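Local coordinates for protein small COPII coat GTPase SAR1 (Encephalitozoon cuniculi, PDB 6VS4) that belongs to the Sar1/ARF family of small GTPases of the COPII coat and here holds GDP and a magnesium ion, at residues K52-V66 against I78-L90. Numbering follows the deposited sequence.
Sequences KTTLVNKLKSDSTDV and IEIGNLKAQVIDL. With MG (magnesium ion), chain E; GDP (guanosine-5'-diphosphate), chain D.
K52 and D89 form a salt bridge at the nucleotide end of the contact between helix 52-59 and strand 83-90, whose axes run nearly antiparallel (165°). K52 starts over V87, its CB 3.7 Å from V87 CG1, and bends at chi3 (-100°) and chi4, which carries NZ back between D89 OD1 and GDP O3B. Both separations, 2.4 Å from NZ to D89 OD1 and 2.3 Å from NZ to GDP O3B, are modelled very short and doubtful in exact value.

Beyond it, V56 spreads its two methyls over neighbouring strands: CG1 meets I78 CG2 at 3.5 Å and CG2 meets V87 CG2 at 3.8 Å, each pair of side chains sliding past in opposite directions. With CG1 anti to the backbone N, the extended I78 chain puts CD1 against D65 CB and the K60 chain, which it crosses at about a right angle. I80 CD1 lies against L59 CB (4.0 Å), while F28 and V32 of helix 9-33 pack on L59.

D65 is gripped at both oxygens. S61 N donates to OD2 (2.7 Å) on its anti side, 23° from the carboxylate plane; a water links OD1 to G81 N in the type II' turn.

Back at the nucleotide end, T53 OG1 binds magnesium directly (2.1 Å), whereas D89 OD1 accepts from a magnesium-bound water. K52 belongs to an apparent P-loop, and its ammonium probably offsets negative charge on both the diphosphate and D89, coupling strand 83-90 to the nucleotide.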
ATOM      1  N   LYS A  52     -18.659  24.452   5.638  1.00 54.09           N
ATOM      2  CA  LYS A  52     -19.725  23.507   5.956  1.00 52.51           C
ATOM      3  C   LYS A  52     -19.859  22.444   4.875  1.00 52.28           C
ATOM      4  O   LYS A  52     -19.867  21.244   5.169  1.00 53.53           O
ATOM      5  CB  LYS A  52     -21.053  24.249   6.117  1.00 50.96           C
ATOM      6  CG  LYS A  52     -21.156  25.126   7.346  1.00 59.10           C
ATOM      7  CD  LYS A  52     -22.465  25.898   7.321  1.00 63.38           C
ATOM      8  CE  LYS A  52     -22.232  27.314   6.840  1.00 67.88           C
ATOM      9  NZ  LYS A  52     -21.714  27.418   5.452  1.00 61.02           N
ATOM     10  N   THR A  53     -19.992  22.878   3.620  1.00 55.10           N
ATOM     11  CA  THR A  53     -20.120  21.943   2.508  1.00 57.24           C
ATOM     12  C   THR A  53     -18.888  21.053   2.398  1.00 53.20           C
ATOM     13  O   THR A  53     -18.998  19.860   2.087  1.00 54.41           O
ATOM     14  CB  THR A  53     -20.348  22.717   1.210  1.00 59.15           C
ATOM     15  OG1 THR A  53     -21.612  23.389   1.268  1.00 73.47           O
ATOM     16  CG2 THR A  53     -20.324  21.784   0.016  1.00 53.15           C
ATOM     17  N   THR A  54     -17.711  21.615   2.680  1.00 46.99           N
ATOM     18  CA  THR A  54     -16.479  20.835   2.670  1.00 45.49           C
ATOM     19  C   THR A  54     -16.523  19.719   3.706  1.00 47.19           C
ATOM     20  O   THR A  54     -16.136  18.581   3.420  1.00 47.87           O
ATOM     21  CB  THR A  54     -15.282  21.757   2.919  1.00 47.95           C
ATOM     22  OG1 THR A  54     -15.228  22.761   1.897  1.00 52.44           O
ATOM     23  CG2 THR A  54     -13.986  20.973   2.913  1.00 49.16           C
ATOM     24  N   LEU A  55     -17.006  20.024   4.914  1.00 45.42           N
ATOM     25  CA  LEU A  55     -17.076  19.015   5.964  1.00 40.10           C
ATOM     26  C   LEU A  55     -18.053  17.904   5.602  1.00 51.69           C
ATOM     27  O   LEU A  55     -17.744  16.717   5.778  1.00 50.83           O
ATOM     28  CB  LEU A  55     -17.474  19.655   7.294  1.00 40.68           C
ATOM     29  CG  LEU A  55     -17.737  18.655   8.431  1.00 40.90           C
ATOM     30  CD1 LEU A  55     -16.524  17.758   8.690  1.00 36.25           C
ATOM     31  CD2 LEU A  55     -18.150  19.381   9.700  1.00 47.46           C
ATOM     32  N   VAL A  56     -19.236  18.265   5.101  1.00 41.42           N
ATOM     33  CA  VAL A  56     -20.233  17.245   4.803  1.00 41.90           C
ATOM     34  C   VAL A  56     -19.770  16.375   3.640  1.00 46.09           C
ATOM     35  O   VAL A  56     -19.978  15.155   3.638  1.00 44.12           O
ATOM     36  CB  VAL A  56     -21.602  17.901   4.547  1.00 42.69           C
ATOM     37  CG1 VAL A  56     -22.616  16.869   4.112  1.00 42.64           C
ATOM     38  CG2 VAL A  56     -22.084  18.595   5.824  1.00 42.01           C
ATOM     39  N   ASN A  57     -19.102  16.979   2.653  1.00 46.05           N
ATOM     40  CA  ASN A  57     -18.493  16.194   1.588  1.00 52.21           C
ATOM     41  C   ASN A  57     -17.419  15.263   2.132  1.00 51.39           C
ATOM     42  O   ASN A  57     -17.187  14.187   1.572  1.00 52.90           O
ATOM     43  CB  ASN A  57     -17.914  17.114   0.513  1.00 46.83           C
ATOM     44  CG  ASN A  57     -18.989  17.782  -0.314  1.00 59.56           C
ATOM     45  OD1 ASN A  57     -20.150  17.375  -0.282  1.00 59.35           O
ATOM     46  ND2 ASN A  57     -18.608  18.811  -1.069  1.00 57.37           N
ATOM     47  N   LYS A  58     -16.763  15.654   3.223  1.00 52.23           N
ATOM     48  CA  LYS A  58     -15.753  14.798   3.827  1.00 55.48           C
ATOM     49  C   LYS A  58     -16.378  13.578   4.494  1.00 50.94           C
ATOM     50  O   LYS A  58     -15.779  12.500   4.491  1.00 52.14           O
ATOM     51  CB  LYS A  58     -14.941  15.613   4.838  1.00 55.92           C
ATOM     52  CG  LYS A  58     -13.614  15.006   5.235  1.00 59.71           C
ATOM     53  CD  LYS A  58     -12.811  15.945   6.125  1.00 49.65           C
ATOM     54  CE  LYS A  58     -11.314  15.663   5.985  1.00 48.67           C
ATOM     55  NZ  LYS A  58     -10.815  16.104   4.632  1.00 52.42           N
ATOM     56  N   LEU A  59     -17.594  13.716   5.027  1.00 50.83           N
ATOM     57  CA  LEU A  59     -18.236  12.636   5.765  1.00 51.21           C
ATOM     58  C   LEU A  59     -18.930  11.636   4.855  1.00 54.01           C
ATOM     59  O   LEU A  59     -19.058  10.466   5.218  1.00 64.80           O
ATOM     60  CB  LEU A  59     -19.254  13.209   6.749  1.00 53.36           C
ATOM     61  CG  LEU A  59     -18.723  14.201   7.780  1.00 57.35           C
ATOM     62  CD1 LEU A  59     -19.875  14.895   8.485  1.00 59.49           C
ATOM     63  CD2 LEU A  59     -17.830  13.500   8.776  1.00 57.80           C
ATOM     64  N   LYS A  60     -19.378  12.066   3.683  1.00 55.02           N
ATOM     65  CA  LYS A  60     -20.242  11.238   2.859  1.00 58.45           C
ATOM     66  C   LYS A  60     -19.437  10.221   2.055  1.00 63.57           C
ATOM     67  O   LYS A  60     -18.256  10.419   1.757  1.00 75.62           O
ATOM     68  CB  LYS A  60     -21.072  12.121   1.923  1.00 58.38           C
ATOM     69  CG  LYS A  60     -20.326  12.621   0.702  1.00 62.43           C
ATOM     70  CD  LYS A  60     -21.165  13.597  -0.101  1.00 64.21           C
ATOM     71  CE  LYS A  60     -20.654  13.700  -1.528  1.00 75.95           C
ATOM     72  NZ  LYS A  60     -21.346  12.712  -2.422  1.00 83.59           N
ATOM     73  N   SER A  61     -20.090   9.110   1.726  1.00 68.98           N
ATOM     74  CA  SER A  61     -19.559   8.131   0.783  1.00 79.46           C
ATOM     75  C   SER A  61     -20.155   8.448  -0.582  1.00 82.08           C
ATOM     76  O   SER A  61     -21.370   8.339  -0.774  1.00 79.34           O
ATOM     77  CB  SER A  61     -19.897   6.700   1.206  1.00 85.65           C
ATOM     78  OG  SER A  61     -19.085   6.257   2.280  1.00 86.92           O
ATOM     79  N   ASP A  62     -19.299   8.830  -1.532  1.00 91.17           N
ATOM     80  CA  ASP A  62     -19.777   9.256  -2.844  1.00103.14           C
ATOM     81  C   ASP A  62     -20.589   8.174  -3.546  1.00104.91           C
ATOM     82  O   ASP A  62     -21.333   8.482  -4.483  1.00103.85           O
ATOM     83  CB  ASP A  62     -18.593   9.690  -3.710  1.00113.95           C
ATOM     84  CG  ASP A  62     -17.685  10.676  -2.996  1.00123.50           C
ATOM     85  OD1 ASP A  62     -16.748  10.225  -2.302  1.00127.25           O
ATOM     86  OD2 ASP A  62     -17.917  11.899  -3.110  1.00125.19           O
ATOM     87  N   SER A  63     -20.474   6.921  -3.103  1.00105.81           N
ATOM     88  CA  SER A  63     -21.182   5.815  -3.739  1.00109.83           C
ATOM     89  C   SER A  63     -22.633   5.721  -3.274  1.00108.59           C
ATOM     90  O   SER A  63     -23.538   5.505  -4.087  1.00115.50           O
ATOM     91  CB  SER A  63     -20.449   4.501  -3.463  1.00109.60           C
ATOM     92  OG  SER A  63     -20.019   4.431  -2.113  1.00106.96           O
ATOM     93  N   THR A  64     -22.873   5.850  -1.967  1.00 94.85           N
ATOM     94  CA  THR A  64     -24.187   5.572  -1.404  1.00 85.86           C
ATOM     95  C   THR A  64     -24.984   6.803  -0.984  1.00 87.69           C
ATOM     96  O   THR A  64     -26.212   6.713  -0.896  1.00 87.33           O
ATOM     97  CB  THR A  64     -24.050   4.634  -0.192  1.00 78.07           C
ATOM     98  OG1 THR A  64     -23.306   5.282   0.847  1.00 79.55           O
ATOM     99  CG2 THR A  64     -23.318   3.370  -0.591  1.00 69.84           C
ATOM    100  N   ASP A  65     -24.337   7.936  -0.718  1.00 84.15           N
ATOM    101  CA  ASP A  65     -25.008   9.102  -0.154  1.00 81.85           C
ATOM    102  C   ASP A  65     -25.217  10.172  -1.220  1.00 76.35           C
ATOM    103  O   ASP A  65     -24.282  10.534  -1.940  1.00 80.80           O
ATOM    104  CB  ASP A  65     -24.205   9.649   1.022  1.00 81.02           C
ATOM    105  CG  ASP A  65     -23.774   8.551   1.977  1.00 84.11           C
ATOM    106  OD1 ASP A  65     -24.598   7.657   2.267  1.00 86.20           O
ATOM    107  OD2 ASP A  65     -22.610   8.576   2.430  1.00 85.12           O
ATOM    108  N   VAL A  66     -26.439  10.695  -1.300  1.00 66.68           N
ATOM    109  CA  VAL A  66     -26.851  11.587  -2.377  1.00 64.59           C
ATOM    110  C   VAL A  66     -27.511  12.824  -1.777  1.00 68.96           C
ATOM    111  O   VAL A  66     -28.445  12.711  -0.973  1.00 70.11           O
ATOM    112  CB  VAL A  66     -27.815  10.872  -3.346  1.00 66.34           C
ATOM    113  CG1 VAL A  66     -28.336  11.819  -4.403  1.00 68.73           C
ATOM    114  CG2 VAL A  66     -27.122   9.683  -3.990  1.00 67.15           C
ATOM    115  N   ILE A  78     -28.468  16.021   3.116  1.00 61.30           N
ATOM    116  CA  ILE A  78     -28.009  14.707   2.677  1.00 57.08           C
ATOM    117  C   ILE A  78     -28.105  13.741   3.851  1.00 50.96           C
ATOM    118  O   ILE A  78     -27.780  14.089   4.991  1.00 57.60           O
ATOM    119  CB  ILE A  78     -26.572  14.765   2.116  1.00 57.14           C
ATOM    120  CG1 ILE A  78     -26.119  13.377   1.646  1.00 55.36           C
ATOM    121  CG2 ILE A  78     -25.620  15.304   3.164  1.00 44.78           C
ATOM    122  CD1 ILE A  78     -24.730  13.360   1.067  1.00 47.28           C
ATOM    123  N   GLU A  79     -28.561  12.528   3.570  1.00 63.21           N
ATOM    124  CA  GLU A  79     -28.638  11.474   4.571  1.00 65.86           C
ATOM    125  C   GLU A  79     -27.390  10.610   4.468  1.00 60.47           C
ATOM    126  O   GLU A  79     -27.171   9.948   3.449  1.00 67.50           O
ATOM    127  CB  GLU A  79     -29.891  10.628   4.375  1.00 62.39           C
ATOM    128  CG  GLU A  79     -31.153  11.457   4.352  1.00 77.41           C
ATOM    129  CD  GLU A  79     -32.356  10.698   4.839  1.00 93.32           C
ATOM    130  OE1 GLU A  79     -32.188   9.547   5.299  1.00102.60           O
ATOM    131  OE2 GLU A  79     -33.472  11.255   4.760  1.00 96.33           O
ATOM    132  N   ILE A  80     -26.580  10.620   5.520  1.00 55.26           N
ATOM    133  CA  ILE A  80     -25.377   9.802   5.596  1.00 51.19           C
ATOM    134  C   ILE A  80     -25.585   8.727   6.652  1.00 52.11           C
ATOM    135  O   ILE A  80     -25.283   8.941   7.832  1.00 51.49           O
ATOM    136  CB  ILE A  80     -24.147  10.660   5.925  1.00 50.89           C
ATOM    137  CG1 ILE A  80     -24.032  11.815   4.927  1.00 46.93           C
ATOM    138  CG2 ILE A  80     -22.897   9.783   5.961  1.00 47.10           C
ATOM    139  CD1 ILE A  80     -22.943  12.804   5.274  1.00 45.91           C
ATOM    140  N   GLY A  81     -26.115   7.575   6.249  1.00 57.82           N
ATOM    141  CA  GLY A  81     -26.501   6.586   7.244  1.00 58.43           C
ATOM    142  C   GLY A  81     -27.570   7.161   8.155  1.00 65.76           C
ATOM    143  O   GLY A  81     -28.595   7.681   7.697  1.00 68.46           O
ATOM    144  N   ASN A  82     -27.326   7.104   9.462  1.00 62.37           N
ATOM    145  CA  ASN A  82     -28.262   7.681  10.419  1.00 63.38           C
ATOM    146  C   ASN A  82     -28.084   9.186  10.608  1.00 59.90           C
ATOM    147  O   ASN A  82     -28.891   9.814  11.301  1.00 62.41           O
ATOM    148  CB  ASN A  82     -28.130   6.970  11.764  1.00 64.04           C
ATOM    149  CG  ASN A  82     -28.869   5.648  11.789  1.00 75.29           C
ATOM    150  OD1 ASN A  82     -29.837   5.453  11.054  1.00 79.83           O
ATOM    151  ND2 ASN A  82     -28.418   4.735  12.639  1.00 77.45           N
ATOM    152  N   LEU A  83     -27.058   9.778  10.014  1.00 51.15           N
ATOM    153  CA  LEU A  83     -26.821  11.211  10.117  1.00 55.98           C
ATOM    154  C   LEU A  83     -27.696  11.924   9.092  1.00 61.72           C
ATOM    155  O   LEU A  83     -27.470  11.809   7.884  1.00 58.13           O
ATOM    156  CB  LEU A  83     -25.339  11.505   9.897  1.00 55.56           C
ATOM    157  CG  LEU A  83     -24.690  12.713  10.565  1.00 64.33           C
ATOM    158  CD1 LEU A  83     -23.190  12.694  10.337  1.00 63.17           C
ATOM    159  CD2 LEU A  83     -25.284  14.001  10.044  1.00 66.56           C
ATOM    160  N   LYS A  84     -28.720  12.631   9.559  1.00 68.55           N
ATOM    161  CA  LYS A  84     -29.521  13.469   8.672  1.00 54.13           C
ATOM    162  C   LYS A  84     -28.917  14.863   8.742  1.00 59.89           C
ATOM    163  O   LYS A  84     -29.198  15.639   9.660  1.00 63.63           O
ATOM    164  CB  LYS A  84     -31.000  13.425   9.048  1.00 58.38           C
ATOM    165  CG  LYS A  84     -31.592  11.998   8.958  1.00 62.21           C
ATOM    166  CD  LYS A  84     -33.097  11.928   9.258  1.00 76.77           C
ATOM    167  CE  LYS A  84     -33.416  12.107  10.737  1.00 86.30           C
ATOM    168  NZ  LYS A  84     -34.885  12.206  11.002  1.00 90.56           N
ATOM    169  N   ALA A  85     -28.064  15.174   7.773  1.00 50.74           N
ATOM    170  CA  ALA A  85     -27.254  16.381   7.816  1.00 47.63           C
ATOM    171  C   ALA A  85     -27.995  17.492   7.088  1.00 57.35           C
ATOM    172  O   ALA A  85     -28.233  17.399   5.879  1.00 57.51           O
ATOM    173  CB  ALA A  85     -25.877  16.149   7.195  1.00 44.37           C
ATOM    174  N   GLN A  86     -28.379  18.523   7.833  1.00 54.70           N
ATOM    175  CA  GLN A  86     -29.026  19.709   7.291  1.00 52.52           C
ATOM    176  C   GLN A  86     -28.021  20.854   7.373  1.00 55.71           C
ATOM    177  O   GLN A  86     -27.603  21.238   8.471  1.00 58.71           O
ATOM    178  CB  GLN A  86     -30.298  20.031   8.074  1.00 59.88           C
ATOM    179  CG  GLN A  86     -31.092  21.220   7.554  1.00 79.83           C
ATOM    180  CD  GLN A  86     -31.990  20.856   6.381  1.00 89.14           C
ATOM    181  OE1 GLN A  86     -32.820  19.948   6.476  1.00 83.09           O
ATOM    182  NE2 GLN A  86     -31.822  21.562   5.267  1.00 95.46           N
ATOM    183  N   VAL A  87     -27.626  21.387   6.219  1.00 53.98           N
ATOM    184  CA  VAL A  87     -26.631  22.453   6.148  1.00 58.82           C
ATOM    185  C   VAL A  87     -27.343  23.768   5.863  1.00 70.42           C
ATOM    186  O   VAL A  87     -28.187  23.837   4.963  1.00 79.03           O
ATOM    187  CB  VAL A  87     -25.582  22.154   5.068  1.00 58.57           C
ATOM    188  CG1 VAL A  87     -24.419  23.123   5.183  1.00 57.20           C
ATOM    189  CG2 VAL A  87     -25.114  20.714   5.166  1.00 62.57           C
ATOM    190  N   ILE A  88     -27.009  24.815   6.619  1.00 65.11           N
ATOM    191  CA  ILE A  88     -27.623  26.129   6.436  1.00 60.07           C
ATOM    192  C   ILE A  88     -26.545  27.202   6.455  1.00 65.16           C
ATOM    193  O   ILE A  88     -25.826  27.351   7.452  1.00 67.85           O
ATOM    194  CB  ILE A  88     -28.677  26.438   7.511  1.00 58.65           C
ATOM    195  CG1 ILE A  88     -29.729  25.332   7.582  1.00 63.13           C
ATOM    196  CG2 ILE A  88     -29.340  27.765   7.209  1.00 65.29           C
ATOM    197  CD1 ILE A  88     -30.735  25.533   8.691  1.00 68.11           C
ATOM    198  N   ASP A  89     -26.466  27.979   5.376  1.00 60.68           N
ATOM    199  CA  ASP A  89     -25.603  29.154   5.334  1.00 59.67           C
ATOM    200  C   ASP A  89     -26.337  30.274   6.062  1.00 62.16           C
ATOM    201  O   ASP A  89     -27.330  30.805   5.556  1.00 62.84           O
ATOM    202  CB  ASP A  89     -25.281  29.545   3.893  1.00 58.98           C
ATOM    203  CG  ASP A  89     -24.265  28.616   3.242  1.00 63.04           C
ATOM    204  OD1 ASP A  89     -23.510  27.944   3.969  1.00 57.30           O
ATOM    205  OD2 ASP A  89     -24.212  28.561   1.995  1.00 67.09           O
ATOM    206  N   LEU A  90     -25.864  30.636   7.253  1.00 64.48           N
ATOM    207  CA  LEU A  90     -26.535  31.698   7.982  1.00 75.97           C
ATOM    208  C   LEU A  90     -26.111  33.069   7.453  1.00 84.61           C
ATOM    209  O   LEU A  90     -25.158  33.207   6.681  1.00 82.84           O
ATOM    210  CB  LEU A  90     -26.235  31.579   9.477  1.00 73.00           C
ATOM    211  CG  LEU A  90     -26.769  30.304  10.141  1.00 72.91           C
ATOM    212  CD1 LEU A  90     -26.641  30.388  11.649  1.00 74.59           C
ATOM    213  CD2 LEU A  90     -28.220  30.046   9.743  1.00 72.03           C
TER
HETATM  214 MG    MG E 303     -22.299  25.403   1.191  1.00 57.68          MG
HETATM  215  PB  GDP D 302     -19.626  26.921   2.998  1.00 59.19           P
HETATM  216  O1B GDP D 302     -20.167  28.242   2.421  1.00 64.44           O
HETATM  217  O2B GDP D 302     -20.383  25.726   2.497  1.00 66.03           O
HETATM  218  O3B GDP D 302     -19.591  27.046   4.523  1.00 48.78           O
HETATM  219  O3A GDP D 302     -18.101  26.812   2.564  1.00 41.84           O
HETATM  220  PA  GDP D 302     -17.256  25.732   1.767  1.00 57.44           P
HETATM  221  O1A GDP D 302     -17.651  25.855   0.303  1.00 63.76           O
HETATM  222  O2A GDP D 302     -17.381  24.390   2.371  1.00 65.19           O
HETATM  223  O5' GDP D 302     -15.753  26.262   1.866  1.00 65.96           O
HETATM  224  C5' GDP D 302     -15.292  27.502   1.292  1.00 66.58           C
HETATM  225  C4' GDP D 302     -13.820  27.392   0.982  1.00 58.76           C
HETATM  226  O4' GDP D 302     -13.082  27.202   2.210  1.00 54.37           O
HETATM  227  C3' GDP D 302     -13.427  26.243   0.046  1.00 62.61           C
HETATM  228  O3' GDP D 302     -12.559  26.686  -0.991  1.00 66.79           O
HETATM  229  C2' GDP D 302     -12.728  25.250   0.980  1.00 59.69           C
HETATM  230  O2' GDP D 302     -11.717  24.523   0.294  1.00 63.00           O
HETATM  231  C1' GDP D 302     -12.107  26.203   1.996  1.00 58.11           C
HETATM  232  N9  GDP D 302     -11.778  25.582   3.288  1.00 60.87           N
HETATM  233  C8  GDP D 302     -12.590  24.831   4.098  1.00 57.81           C
HETATM  234  N7  GDP D 302     -11.986  24.408   5.184  1.00 51.54           N
HETATM  235  C5  GDP D 302     -10.697  24.905   5.077  1.00 61.03           C
HETATM  236  C6  GDP D 302      -9.547  24.754   5.926  1.00 58.41           C
HETATM  237  O6  GDP D 302      -9.487  24.165   7.002  1.00 54.84           O
HETATM  238  N1  GDP D 302      -8.436  25.393   5.416  1.00 57.91           N
HETATM  239  C2  GDP D 302      -8.408  26.120   4.255  1.00 59.26           C
HETATM  240  N2  GDP D 302      -7.245  26.682   3.922  1.00 55.86           N
HETATM  241  N3  GDP D 302      -9.465  26.277   3.464  1.00 63.31           N
HETATM  242  C4  GDP D 302     -10.560  25.639   3.920  1.00 64.07           C
HETATM  243  O   HOH W   1     -26.610   6.558   3.462  1.00 70.44           O
HETATM  244  O   HOH W   2     -28.203   9.589   0.947  1.00 66.89           O
HETATM  245  O   HOH W   3     -29.668  11.696   1.357  1.00 68.66           O
HETATM  246  O   HOH W   4     -23.084  25.633   2.985  1.00 55.31           O
HETATM  247  O   HOH W   5     -20.591  25.698   0.168  1.00 51.31           O